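Side-chain contacts in mandelate racemase/muconate lactonizing protein (PDB 3VC5), which probably catalyses the magnesium-dependent dehydration of D-glucarate to 5-dehydro-4-deoxy-D-glucarate, as a member of the mandelate racemase branch of the enolase superfamily: residues A51-V56 and D311-G316; T65-T70 and V399-D404; T126-F131 and L318-H323; A137-Q142 and R148-L153; S346-T351 and P395-E400. All blocks are in the same frame, centred on the assembly; numbering follows the deposited sequence.

In the fold
Contacts 1 to 3 join the N-terminal and barrel domains of the enolase-superfamily fold; contact 4 lies within the first, contact 5 within the second. Contact 1 is nearest the active site: the His313 side chain is about 7 Å from that of His338, the predicted proton acceptor. Ser346 OG of contact 5 is 2.7 Å from His313 NE2 and 2.9 Å from Arg53 NH2. Glu69 of contact 2 holds Arg53 by a salt bridge. Contacts 2 and 5 share Val399; their centres are about 9 Å apart. Asp140 of contact 4 accepts from Leu67 N of contact 2 and Leu397 N of contact 5. Contacts 3 and 4 share helix 123-146 and touch the second subunit.

Contact 1 of 5, residues A51-V56 and D311-G316; sequences ALRTIV and DHHYWG
Two bends in the Arg53 chain, at chi2 (-66°) and chi3 (-89°), carry its guanidinium off strand 50-60 to the ring of His313. The contact joins the antiparallel sheet of the N-terminal domain to the loop after the sixth strand of the (beta/alpha)7beta barrel of the enolase superfamily. Arg53 NH2 lies 3.3 Å from His313 NE2. The guanidinium offers an edge, and its plane is 64° from that of the ring. Both groups have firmer partners elsewhere. Arg53 NE forms a salt bridge with Glu69. Ser346 OG is hydrogen-bonded to both Arg53 NH2 and His313 NE2, so one hydroxyl joins the two side chains.

Asp311 holds the ring at its ND1 edge. Its OD1 accepts from His313 ND1 at 2.8 Å, on the syn side and in the ring plane. The same OD1 takes His313 N at 2.7 Å on the anti side, which caps the short helix 312-315. Asp311 OD2 is bonded to His338 ND1, consistent with the His-Asp pair at the ends of the sixth and seventh strands in this family. His312 NE2 sits over one face of the His313 ring, 3.4 Å above its plane.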
# COMPACT_ATOMS: atom_id res chain seq x y z
N ALA A 51 -8.94 -0.30 -32.31
CA ALA A 51 -8.23 -0.53 -31.06
C ALA A 51 -8.75 -1.86 -30.48
O ALA A 51 -9.93 -2.19 -30.65
CB ALA A 51 -8.47 0.62 -30.07
N LEU A 52 -7.87 -2.62 -29.85
CA LEU A 52 -8.21 -3.95 -29.32
C LEU A 52 -8.28 -3.90 -27.79
O LEU A 52 -7.50 -3.18 -27.14
CB LEU A 52 -7.09 -4.92 -29.70
CG LEU A 52 -6.72 -4.99 -31.20
CD1 LEU A 52 -5.60 -5.98 -31.45
CD2 LEU A 52 -7.94 -5.31 -32.07
N ARG A 53 -9.14 -4.72 -27.21
CA ARG A 53 -9.21 -4.92 -25.76
C ARG A 53 -9.62 -6.36 -25.51
O ARG A 53 -10.12 -7.04 -26.43
CB ARG A 53 -10.24 -3.99 -25.07
CG ARG A 53 -9.93 -2.50 -25.18
CD ARG A 53 -8.68 -2.08 -24.44
NE ARG A 53 -8.92 -1.70 -23.04
CZ ARG A 53 -7.95 -1.27 -22.23
NH1 ARG A 53 -6.71 -1.17 -22.70
NH2 ARG A 53 -8.21 -0.96 -20.95
N THR A 54 -9.47 -6.80 -24.27
CA THR A 54 -9.97 -8.11 -23.87
C THR A 54 -10.89 -7.86 -22.68
O THR A 54 -10.52 -7.18 -21.70
CB THR A 54 -8.82 -9.05 -23.42
OG1 THR A 54 -7.90 -9.21 -24.50
CG2 THR A 54 -9.37 -10.42 -23.03
N ILE A 55 -12.11 -8.34 -22.82
CA ILE A 55 -13.07 -8.28 -21.73
C ILE A 55 -13.06 -9.59 -20.95
O ILE A 55 -13.11 -10.68 -21.53
CB ILE A 55 -14.48 -8.00 -22.27
CG1 ILE A 55 -14.43 -6.75 -23.17
CG2 ILE A 55 -15.49 -7.90 -21.14
CD1 ILE A 55 -13.92 -5.50 -22.54
N VAL A 56 -13.01 -9.47 -19.63
CA VAL A 56 -13.05 -10.65 -18.78
C VAL A 56 -14.29 -10.64 -17.89
O VAL A 56 -14.62 -9.62 -17.30
CB VAL A 56 -11.77 -10.69 -17.87
CG1 VAL A 56 -11.89 -11.76 -16.78
CG2 VAL A 56 -10.54 -10.91 -18.73
N ASP A 311 -1.35 3.47 -13.39
CA ASP A 311 -2.23 2.85 -14.37
C ASP A 311 -2.45 1.42 -13.91
O ASP A 311 -1.50 0.62 -13.94
CB ASP A 311 -1.65 2.91 -15.79
CG ASP A 311 -2.57 2.31 -16.84
OD1 ASP A 311 -3.37 1.39 -16.46
OD2 ASP A 311 -2.45 2.66 -18.04
N HIS A 312 -3.65 1.13 -13.41
CA HIS A 312 -3.90 -0.19 -12.82
C HIS A 312 -3.74 -1.30 -13.84
O HIS A 312 -3.58 -2.48 -13.45
CB HIS A 312 -5.27 -0.26 -12.15
CG HIS A 312 -6.43 -0.41 -13.09
ND1 HIS A 312 -7.14 0.68 -13.56
CD2 HIS A 312 -7.01 -1.51 -13.64
CE1 HIS A 312 -8.11 0.26 -14.36
NE2 HIS A 312 -8.08 -1.07 -14.39
N HIS A 313 -3.81 -0.96 -15.14
CA HIS A 313 -3.74 -2.02 -16.16
C HIS A 313 -2.34 -2.61 -16.28
O HIS A 313 -2.19 -3.70 -16.82
CB HIS A 313 -4.17 -1.49 -17.54
CG HIS A 313 -5.57 -0.94 -17.57
ND1 HIS A 313 -5.82 0.39 -17.33
CD2 HIS A 313 -6.76 -1.51 -17.86
CE1 HIS A 313 -7.14 0.61 -17.45
NE2 HIS A 313 -7.72 -0.54 -17.74
N TYR A 314 -1.32 -1.89 -15.81
CA TYR A 314 0.02 -2.52 -15.83
C TYR A 314 0.74 -2.42 -14.49
O TYR A 314 1.83 -2.99 -14.36
CB TYR A 314 0.91 -2.02 -17.01
CG TYR A 314 1.20 -0.52 -17.02
CD1 TYR A 314 2.21 0.02 -16.24
CD2 TYR A 314 0.46 0.35 -17.83
CE1 TYR A 314 2.52 1.38 -16.29
CE2 TYR A 314 0.76 1.70 -17.89
CZ TYR A 314 1.75 2.22 -17.08
OH TYR A 314 2.02 3.57 -17.14
N TRP A 315 0.14 -1.75 -13.49
CA TRP A 315 0.71 -1.77 -12.12
C TRP A 315 0.08 -2.90 -11.27
O TRP A 315 0.41 -3.06 -10.11
CB TRP A 315 0.59 -0.42 -11.41
CG TRP A 315 1.58 0.60 -11.88
CD1 TRP A 315 1.45 1.45 -12.95
CD2 TRP A 315 2.86 0.89 -11.29
NE1 TRP A 315 2.54 2.28 -13.04
CE2 TRP A 315 3.44 1.95 -12.05
CE3 TRP A 315 3.56 0.37 -10.20
CZ2 TRP A 315 4.69 2.50 -11.74
CZ3 TRP A 315 4.84 0.92 -9.88
CH2 TRP A 315 5.38 1.99 -10.66
N GLY A 316 -0.85 -3.65 -11.85
CA GLY A 316 -1.33 -4.87 -11.20
C GLY A 316 -2.63 -4.76 -10.44
O GLY A 316 -2.85 -5.49 -9.45

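Contact 2 of 5, residues T65-T70 and V399-D404; sequences TGLGET and VELDRD
Leu67 faces Leu401 and Val399 in a small apolar contact between the two domains. Leu67 is on strand 65-71, at one edge of the three-stranded antiparallel sheet of the N-terminal domain. The other two lie on the extended chain that follows the barrel and leads into helix 403-415.

Leu67 gives up more area than any other residue here. Its CG is anti to the carbonyl carbon (chi1 -63°), and both methyls reach segment 399-404. CD1 does most of the work. It lies 4.0 Å from Leu401 CB and 4.1 Å from Val399 CG2, so it sits between the two residues. CD2 turns along Leu401 and meets its CD2 at 4.1 Å.

Leu401 points at Leu67 and crosses it obliquely. Its CG lies beside its own carbonyl carbon (chi1 -173°), and from there CD2 turns to the Leu67 side. Val399 joins in through one methyl, CG2. Leu67 is further lined by Ile345 of helix 344-355. With an alanine in place of Leu67, a gap would probably open between strand 65-71 and Leu401, and Val399 CG2 would lose its methyl partner across the contact.

Polar bonds flank this apolar patch. Leu67 N donates to Asp140 OD2. Arg403 forms a salt bridge with Glu57 of the neighbouring strand, and Asp402 caps helix 403-415 through a bond from Ala405 N to its OD1. On the Leu401 backbone, the nearest approach is the N atom, 4.0 Å from Leu67 CD1.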
# COMPACT_ATOMS: atom_id res chain seq x y z
N THR A 65 -21.38 -12.18 -10.95
CA THR A 65 -20.40 -11.89 -12.00
C THR A 65 -19.60 -10.64 -11.69
O THR A 65 -20.07 -9.72 -11.01
CB THR A 65 -21.07 -11.68 -13.35
OG1 THR A 65 -21.96 -10.55 -13.25
CG2 THR A 65 -21.85 -12.95 -13.72
N GLY A 66 -18.37 -10.64 -12.17
CA GLY A 66 -17.51 -9.47 -12.08
C GLY A 66 -16.84 -9.23 -13.43
O GLY A 66 -16.57 -10.19 -14.18
N LEU A 67 -16.58 -7.96 -13.74
CA LEU A 67 -15.99 -7.56 -15.02
C LEU A 67 -14.57 -7.01 -14.87
O LEU A 67 -14.26 -6.26 -13.91
CB LEU A 67 -16.84 -6.49 -15.69
CG LEU A 67 -18.25 -6.97 -16.06
CD1 LEU A 67 -19.06 -5.76 -16.54
CD2 LEU A 67 -18.22 -8.09 -17.12
N GLY A 68 -13.72 -7.34 -15.83
CA GLY A 68 -12.39 -6.71 -15.95
C GLY A 68 -12.14 -6.41 -17.41
O GLY A 68 -12.83 -6.91 -18.30
N GLU A 69 -11.17 -5.55 -17.66
CA GLU A 69 -10.86 -5.09 -19.02
C GLU A 69 -9.36 -4.87 -19.13
O GLU A 69 -8.75 -4.27 -18.25
CB GLU A 69 -11.64 -3.82 -19.35
CG GLU A 69 -11.29 -3.23 -20.72
CD GLU A 69 -11.97 -1.90 -21.01
OE1 GLU A 69 -13.01 -1.56 -20.40
OE2 GLU A 69 -11.43 -1.18 -21.89
N THR A 70 -8.77 -5.38 -20.20
CA THR A 70 -7.32 -5.29 -20.36
C THR A 70 -6.99 -5.18 -21.86
O THR A 70 -7.90 -5.02 -22.70
CB THR A 70 -6.63 -6.47 -19.68
OG1 THR A 70 -5.20 -6.30 -19.73
CG2 THR A 70 -7.02 -7.81 -20.33
N VAL A 399 -21.39 -1.05 -12.96
CA VAL A 399 -21.73 -1.17 -14.39
C VAL A 399 -22.35 -2.52 -14.70
O VAL A 399 -22.19 -3.48 -13.96
CB VAL A 399 -20.51 -0.94 -15.33
CG1 VAL A 399 -20.04 0.52 -15.23
CG2 VAL A 399 -19.36 -1.95 -15.04
N GLU A 400 -23.08 -2.58 -15.81
CA GLU A 400 -23.76 -3.81 -16.19
C GLU A 400 -23.32 -4.15 -17.60
O GLU A 400 -23.44 -3.32 -18.49
CB GLU A 400 -25.30 -3.61 -16.17
CG GLU A 400 -26.07 -4.90 -16.41
CD GLU A 400 -27.57 -4.67 -16.57
OE1 GLU A 400 -28.09 -3.65 -16.07
OE2 GLU A 400 -28.23 -5.52 -17.20
N LEU A 401 -22.80 -5.35 -17.79
CA LEU A 401 -22.44 -5.82 -19.12
C LEU A 401 -23.67 -5.85 -20.05
O LEU A 401 -24.74 -6.33 -19.69
CB LEU A 401 -21.85 -7.23 -19.02
CG LEU A 401 -21.29 -7.79 -20.32
CD1 LEU A 401 -20.15 -6.90 -20.85
CD2 LEU A 401 -20.83 -9.23 -20.11
N ASP A 402 -23.51 -5.29 -21.25
CA ASP A 402 -24.52 -5.39 -22.30
C ASP A 402 -24.03 -6.50 -23.22
O ASP A 402 -23.08 -6.30 -24.01
CB ASP A 402 -24.60 -4.07 -23.06
CG ASP A 402 -25.64 -4.09 -24.17
OD1 ASP A 402 -25.85 -5.14 -24.82
OD2 ASP A 402 -26.23 -3.03 -24.41
N ARG A 403 -24.63 -7.68 -23.10
CA ARG A 403 -24.07 -8.84 -23.80
C ARG A 403 -24.19 -8.74 -25.32
O ARG A 403 -23.34 -9.25 -26.05
CB ARG A 403 -24.70 -10.15 -23.28
CG ARG A 403 -24.39 -10.42 -21.80
CD ARG A 403 -24.98 -11.74 -21.28
NE ARG A 403 -24.75 -11.76 -19.84
CZ ARG A 403 -23.57 -12.02 -19.29
NH1 ARG A 403 -22.54 -12.36 -20.06
NH2 ARG A 403 -23.42 -11.97 -17.97
N ASP A 404 -25.24 -8.10 -25.82
CA ASP A 404 -25.32 -7.86 -27.26
C ASP A 404 -24.17 -6.95 -27.71
O ASP A 404 -23.54 -7.19 -28.77
CB ASP A 404 -26.66 -7.19 -27.62
CG ASP A 404 -27.83 -8.16 -27.64
OD1 ASP A 404 -27.62 -9.37 -27.37
OD2 ASP A 404 -28.97 -7.72 -27.93

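Contact 3 of 5, residues T126-F131 and L318-H323; sequences TVDRVF and LVRSAH
Asp128 and Arg320 form a salt bridge between two helices. Helix 123-146 belongs to the N-terminal domain. Helix 318-330 follows the sixth strand of the (beta/alpha)7beta barrel. The two side chains cross at about a right angle.

Arg320 NH2 donates to Asp128 OD2 at 2.8 Å. The N-H...O angle is 127°, so the hydrogen bond is weak although the charges are close. The other oxygen, OD1, lies over one face of the guanidinium, 3.0 Å above its plane. The carboxylate and guanidinium planes are 57° apart, and the two groups do not pair side by side. A bend at chi3 (52°) turns the end of Arg320 into this position.

Both groups have further partners. Asp128 OD1 is hydrogen-bonded to Tyr99 OH. Arg320 NE is bonded to Trp315 O, the carbonyl of the last residue of the short helix 312-315. A leucine in place of Arg320 would probably leave the buried Asp128 carboxylate without its opposite charge, and Trp315 O without this donor.

Glu135 receives the amide N-H groups at the start of helix 318-330: Leu318 N goes to its OE1, and Val319 N to its OE2.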
# COMPACT_ATOMS: atom_id res chain seq x y z
N THR A 126 4.57 -8.01 -16.77
CA THR A 126 3.76 -8.96 -17.55
C THR A 126 2.74 -9.64 -16.64
O THR A 126 1.52 -9.70 -16.96
CB THR A 126 4.66 -10.01 -18.22
OG1 THR A 126 5.50 -9.34 -19.16
CG2 THR A 126 3.81 -11.06 -18.96
N VAL A 127 3.20 -10.10 -15.49
CA VAL A 127 2.31 -10.74 -14.49
C VAL A 127 1.24 -9.74 -14.03
O VAL A 127 0.05 -10.07 -13.97
CB VAL A 127 3.09 -11.23 -13.28
CG1 VAL A 127 2.13 -11.73 -12.16
CG2 VAL A 127 4.04 -12.35 -13.72
N ASP A 128 1.65 -8.49 -13.77
CA ASP A 128 0.71 -7.50 -13.26
C ASP A 128 -0.33 -7.20 -14.34
O ASP A 128 -1.51 -6.97 -14.03
CB ASP A 128 1.45 -6.20 -12.93
CG ASP A 128 2.16 -6.27 -11.58
OD1 ASP A 128 1.92 -7.25 -10.81
OD2 ASP A 128 2.88 -5.31 -11.22
N ARG A 129 0.11 -7.10 -15.60
CA ARG A 129 -0.82 -6.86 -16.71
C ARG A 129 -1.87 -7.98 -16.83
O ARG A 129 -3.09 -7.72 -17.02
CB ARG A 129 -0.09 -6.67 -18.06
CG ARG A 129 0.65 -5.34 -18.16
CD ARG A 129 1.71 -5.35 -19.28
NE ARG A 129 1.29 -6.16 -20.41
CZ ARG A 129 1.02 -5.70 -21.63
NH1 ARG A 129 0.67 -6.56 -22.59
NH2 ARG A 129 1.12 -4.39 -21.90
N VAL A 130 -1.43 -9.22 -16.67
CA VAL A 130 -2.35 -10.35 -16.79
C VAL A 130 -3.27 -10.41 -15.56
O VAL A 130 -4.50 -10.55 -15.67
CB VAL A 130 -1.61 -11.66 -17.03
CG1 VAL A 130 -2.61 -12.84 -17.03
CG2 VAL A 130 -0.86 -11.57 -18.38
N PHE A 131 -2.70 -10.21 -14.40
CA PHE A 131 -3.46 -10.25 -13.16
C PHE A 131 -4.56 -9.19 -13.09
O PHE A 131 -5.63 -9.45 -12.57
CB PHE A 131 -2.50 -10.07 -12.01
CG PHE A 131 -3.16 -9.96 -10.64
CD1 PHE A 131 -3.75 -11.09 -10.02
CD2 PHE A 131 -3.14 -8.74 -9.95
CE1 PHE A 131 -4.31 -10.99 -8.76
CE2 PHE A 131 -3.70 -8.64 -8.66
CZ PHE A 131 -4.28 -9.77 -8.06
N LEU A 318 -6.28 -2.60 -8.83
CA LEU A 318 -6.59 -1.45 -8.00
C LEU A 318 -5.85 -1.41 -6.66
O LEU A 318 -5.35 -0.36 -6.23
CB LEU A 318 -8.10 -1.32 -7.79
CG LEU A 318 -8.94 -1.48 -9.07
CD1 LEU A 318 -10.38 -1.10 -8.73
CD2 LEU A 318 -8.42 -0.60 -10.22
N VAL A 319 -5.84 -2.53 -5.95
CA VAL A 319 -5.17 -2.55 -4.65
C VAL A 319 -3.67 -2.28 -4.78
O VAL A 319 -3.15 -1.41 -4.04
CB VAL A 319 -5.44 -3.88 -3.90
CG1 VAL A 319 -4.67 -3.90 -2.59
CG2 VAL A 319 -6.92 -4.00 -3.65
N ARG A 320 -2.99 -2.95 -5.71
CA ARG A 320 -1.55 -2.69 -5.88
C ARG A 320 -1.31 -1.22 -6.26
O ARG A 320 -0.37 -0.58 -5.77
CB ARG A 320 -0.92 -3.63 -6.91
CG ARG A 320 -0.66 -5.05 -6.40
CD ARG A 320 -0.03 -5.99 -7.43
NE ARG A 320 1.19 -5.53 -8.10
CZ ARG A 320 2.43 -5.94 -7.79
NH1 ARG A 320 2.59 -6.79 -6.78
NH2 ARG A 320 3.49 -5.49 -8.48
N SER A 321 -2.19 -0.68 -7.10
CA SER A 321 -2.07 0.73 -7.50
C SER A 321 -2.21 1.63 -6.27
O SER A 321 -1.47 2.62 -6.13
CB SER A 321 -3.09 1.11 -8.57
OG SER A 321 -2.82 0.42 -9.78
N ALA A 322 -3.20 1.32 -5.41
CA ALA A 322 -3.36 2.09 -4.17
C ALA A 322 -2.09 2.04 -3.29
O ALA A 322 -1.70 3.05 -2.71
CB ALA A 322 -4.61 1.62 -3.37
N HIS A 323 -1.48 0.86 -3.19
CA HIS A 323 -0.21 0.72 -2.41
C HIS A 323 0.87 1.60 -3.00
O HIS A 323 1.62 2.27 -2.27
CB HIS A 323 0.26 -0.73 -2.39
CG HIS A 323 -0.52 -1.61 -1.46
ND1 HIS A 323 0.09 -2.52 -0.64
CD2 HIS A 323 -1.85 -1.70 -1.23
CE1 HIS A 323 -0.83 -3.17 0.06
NE2 HIS A 323 -2.02 -2.68 -0.27

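Contact 4 of 5, residues A137-Q142 and R148-L153; sequences ACLDIQ and RPVADL
Leu139 and Gln142, on one side of helix 123-146, are met by Val150 and Leu153 of the short helix 150-153. The two helices are close in sequence, so the contact is local packing within the N-terminal domain.

The contact is apolar. Leu139 and Leu153 lie alongside, pointing opposite ways, with CD2 of Leu139 4.1 Å from CD1 of Leu153. Val150 CG2 lies 4.2 Å from Leu139 CB. Leu153 CD1 also rests on Gln142 CB at 3.8 Å.

Methyls also press on the backbone. The carbonyl O of Leu139 has Leu153 CD1 at 3.4 Å and Val150 CG2 at 3.6 Å. Val150 has CG1 anti to the N (chi1 165°), which sets CG2 anti to the carbonyl carbon and on Leu139 O.

The polar groups bond mainly to other partners. Gln142 NE2 donates to Val92 O, and Asp140 OD1 accepts from Leu397 N. Within segment 148-153, Arg148 grips Asp152 side-on: NE and NH2 both donate to OD2, each at 2.9 Å and in the guanidinium plane.

Methyl packing therefore joins the two helices, while the polar ends bond within their own segment, to other parts of the chain or, for Arg148, also to Asp91 of the second subunit.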
# COMPACT_ATOMS: atom_id res chain seq x y z
N ALA A 137 -12.19 -7.71 -11.69
CA ALA A 137 -13.45 -8.52 -11.72
C ALA A 137 -13.75 -9.11 -10.33
O ALA A 137 -14.91 -9.15 -9.88
CB ALA A 137 -13.31 -9.64 -12.74
N CYS A 138 -12.72 -9.53 -9.61
CA CYS A 138 -12.90 -10.07 -8.26
C CYS A 138 -13.37 -8.96 -7.31
O CYS A 138 -14.21 -9.19 -6.43
CB CYS A 138 -11.59 -10.73 -7.74
SG CYS A 138 -11.30 -12.30 -8.54
N LEU A 139 -12.84 -7.74 -7.45
CA LEU A 139 -13.32 -6.65 -6.61
C LEU A 139 -14.77 -6.29 -6.95
O LEU A 139 -15.56 -5.96 -6.05
CB LEU A 139 -12.42 -5.40 -6.75
CG LEU A 139 -10.98 -5.59 -6.26
CD1 LEU A 139 -10.21 -4.28 -6.56
CD2 LEU A 139 -10.98 -5.86 -4.75
N ASP A 140 -15.11 -6.35 -8.24
CA ASP A 140 -16.52 -6.11 -8.66
C ASP A 140 -17.42 -7.09 -7.89
O ASP A 140 -18.42 -6.69 -7.28
CB ASP A 140 -16.61 -6.28 -10.20
CG ASP A 140 -17.91 -5.82 -10.82
OD1 ASP A 140 -18.71 -5.08 -10.18
OD2 ASP A 140 -18.12 -6.21 -12.00
N ILE A 141 -17.04 -8.36 -7.88
CA ILE A 141 -17.80 -9.40 -7.17
C ILE A 141 -17.83 -9.18 -5.65
O ILE A 141 -18.89 -9.30 -5.01
CB ILE A 141 -17.25 -10.79 -7.49
CG1 ILE A 141 -17.56 -11.17 -8.97
CG2 ILE A 141 -17.89 -11.85 -6.57
CD1 ILE A 141 -16.65 -12.30 -9.52
N GLN A 142 -16.68 -8.86 -5.05
CA GLN A 142 -16.67 -8.55 -3.61
C GLN A 142 -17.61 -7.40 -3.28
O GLN A 142 -18.33 -7.44 -2.27
CB GLN A 142 -15.27 -8.21 -3.13
CG GLN A 142 -14.28 -9.35 -3.18
CD GLN A 142 -12.93 -8.91 -2.62
OE1 GLN A 142 -12.85 -7.99 -1.77
NE2 GLN A 142 -11.87 -9.54 -3.11
N ARG A 148 -21.74 -2.98 -1.82
CA ARG A 148 -20.98 -1.72 -1.72
C ARG A 148 -20.23 -1.43 -3.01
O ARG A 148 -19.84 -2.37 -3.72
CB ARG A 148 -19.93 -1.79 -0.59
CG ARG A 148 -20.40 -2.41 0.75
CD ARG A 148 -21.51 -1.63 1.36
NE ARG A 148 -21.04 -0.29 1.67
CZ ARG A 148 -21.34 0.41 2.76
NH1 ARG A 148 -22.13 -0.06 3.71
NH2 ARG A 148 -20.81 1.60 2.88
N PRO A 149 -20.00 -0.15 -3.33
CA PRO A 149 -19.15 0.17 -4.48
C PRO A 149 -17.72 -0.29 -4.23
O PRO A 149 -17.28 -0.39 -3.07
CB PRO A 149 -19.16 1.71 -4.51
CG PRO A 149 -19.49 2.13 -3.09
CD PRO A 149 -20.42 1.06 -2.59
N VAL A 150 -16.99 -0.56 -5.30
CA VAL A 150 -15.57 -0.95 -5.17
C VAL A 150 -14.80 0.11 -4.36
O VAL A 150 -13.89 -0.24 -3.60
CB VAL A 150 -14.95 -1.19 -6.57
CG1 VAL A 150 -13.40 -1.23 -6.52
CG2 VAL A 150 -15.46 -2.55 -7.09
N ALA A 151 -15.13 1.40 -4.51
CA ALA A 151 -14.46 2.44 -3.69
C ALA A 151 -14.46 2.12 -2.19
O ALA A 151 -13.51 2.45 -1.47
CB ALA A 151 -15.06 3.84 -3.95
N ASP A 152 -15.52 1.47 -1.71
CA ASP A 152 -15.62 1.10 -0.28
C ASP A 152 -14.62 -0.01 0.13
O ASP A 152 -14.27 -0.12 1.32
CB ASP A 152 -17.04 0.69 0.10
CG ASP A 152 -17.94 1.87 0.39
OD1 ASP A 152 -17.43 3.04 0.44
OD2 ASP A 152 -19.15 1.64 0.55
N LEU A 153 -14.20 -0.84 -0.84
CA LEU A 153 -13.17 -1.86 -0.61
C LEU A 153 -11.78 -1.24 -0.53
O LEU A 153 -10.82 -1.91 -0.18
CB LEU A 153 -13.19 -2.93 -1.70
CG LEU A 153 -14.60 -3.50 -2.02
CD1 LEU A 153 -14.54 -4.44 -3.24
CD2 LEU A 153 -15.21 -4.20 -0.79

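Contact 5 of 5, residues S346-T351 and P395-E400; sequences SLAAMT and PGLGVE
Ala348 is the bump of this contact, and the chain at Leu397 and Val399 is the hollow. Its CB points from helix 344-355 into a notch made by three atoms. Leu397 CB and Val399 CG1 are each 4.0 Å away, and Leu397 O is 3.8 Å away. An alanine lets the backbones come close: the CA atoms of Ala348 and Leu397 are 5.8 Å apart.

Leu397 returns the fit beside it. Its CG is anti to the carbonyl carbon (chi1 -71°), which sends CD2 across to the helix. CD2 then rests on the backbone of Ala349, 3.9 Å from CA, and touches its CB at 4.2 Å. The small side chain of Ala349 makes the shallow groove that takes this methyl. Val136 of helix 123-146 also packs against both Ala349 and Leu397.

A type II' beta turn from Pro395 to Gly398 presents Leu397 to the helix. Gly396 and Gly398 both have positive phi, which suits glycine. A polar bond holds the loop: Leu397 O is bonded to His352 NE2. On the helix, Thr351 OG1 donates to Leu347 O at 2.8 Å.

This is close packing of a loop on an alanine face of a helix. The helix follows the seventh strand of the (beta/alpha)7beta barrel typical of the enolase superfamily, and the loop follows the eighth.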
# COMPACT_ATOMS: atom_id res chain seq x y z
N SER A 346 -13.05 -0.41 -17.76
CA SER A 346 -11.81 0.31 -17.38
C SER A 346 -12.17 1.68 -16.79
O SER A 346 -11.60 2.07 -15.78
CB SER A 346 -10.88 0.50 -18.57
OG SER A 346 -10.22 -0.73 -18.81
N LEU A 347 -13.12 2.39 -17.39
CA LEU A 347 -13.47 3.73 -16.85
C LEU A 347 -14.04 3.62 -15.44
O LEU A 347 -13.67 4.42 -14.55
CB LEU A 347 -14.49 4.47 -17.73
CG LEU A 347 -14.77 5.93 -17.31
CD1 LEU A 347 -13.53 6.80 -17.31
CD2 LEU A 347 -15.82 6.54 -18.23
N ALA A 348 -14.87 2.60 -15.18
CA ALA A 348 -15.44 2.42 -13.83
C ALA A 348 -14.28 2.12 -12.86
O ALA A 348 -14.20 2.70 -11.78
CB ALA A 348 -16.43 1.28 -13.81
N ALA A 349 -13.38 1.22 -13.28
CA ALA A 349 -12.26 0.84 -12.40
C ALA A 349 -11.34 2.04 -12.10
O ALA A 349 -10.96 2.26 -10.94
CB ALA A 349 -11.49 -0.29 -13.00
N MET A 350 -11.01 2.81 -13.14
CA MET A 350 -10.23 4.03 -12.99
C MET A 350 -10.85 4.97 -11.99
O MET A 350 -10.17 5.59 -11.16
CB MET A 350 -10.02 4.74 -14.34
CG MET A 350 -9.19 3.90 -15.33
SD MET A 350 -9.50 4.37 -17.06
CE MET A 350 -8.58 5.88 -17.19
N THR A 351 -12.17 5.10 -12.09
CA THR A 351 -12.91 6.06 -11.30
C THR A 351 -12.99 5.65 -9.82
O THR A 351 -12.78 6.47 -8.94
CB THR A 351 -14.30 6.30 -11.92
OG1 THR A 351 -14.11 6.83 -13.25
CG2 THR A 351 -15.15 7.27 -11.08
N PRO A 395 -23.64 -1.36 -6.52
CA PRO A 395 -22.64 -2.23 -5.88
C PRO A 395 -21.57 -2.63 -6.88
O PRO A 395 -21.80 -2.61 -8.09
CB PRO A 395 -23.44 -3.48 -5.51
CG PRO A 395 -24.64 -3.45 -6.40
CD PRO A 395 -24.97 -1.98 -6.54
N GLY A 396 -20.39 -3.01 -6.39
CA GLY A 396 -19.32 -3.41 -7.29
C GLY A 396 -18.84 -2.21 -8.09
O GLY A 396 -18.77 -1.09 -7.57
N LEU A 397 -18.49 -2.44 -9.35
CA LEU A 397 -18.04 -1.34 -10.21
C LEU A 397 -19.17 -0.39 -10.57
O LEU A 397 -18.94 0.75 -10.96
CB LEU A 397 -17.39 -1.89 -11.50
CG LEU A 397 -16.03 -2.56 -11.35
CD1 LEU A 397 -15.67 -3.28 -12.66
CD2 LEU A 397 -14.94 -1.53 -10.94
N GLY A 398 -20.40 -0.87 -10.44
CA GLY A 398 -21.59 -0.05 -10.74
C GLY A 398 -21.92 -0.06 -12.23
O GLY A 398 -22.62 0.82 -12.72
N VAL A 399 -21.39 -1.05 -12.96
CA VAL A 399 -21.73 -1.17 -14.39
C VAL A 399 -22.35 -2.52 -14.70
O VAL A 399 -22.19 -3.48 -13.96
CB VAL A 399 -20.51 -0.94 -15.33
CG1 VAL A 399 -20.04 0.52 -15.23
CG2 VAL A 399 -19.36 -1.95 -15.04
N GLU A 400 -23.08 -2.58 -15.81
CA GLU A 400 -23.76 -3.81 -16.19
C GLU A 400 -23.32 -4.15 -17.60
O GLU A 400 -23.44 -3.32 -18.49
CB GLU A 400 -25.30 -3.61 -16.17
CG GLU A 400 -26.07 -4.90 -16.41
CD GLU A 400 -27.57 -4.67 -16.57
OE1 GLU A 400 -28.09 -3.65 -16.07
OE2 GLU A 400 -28.23 -5.52 -17.20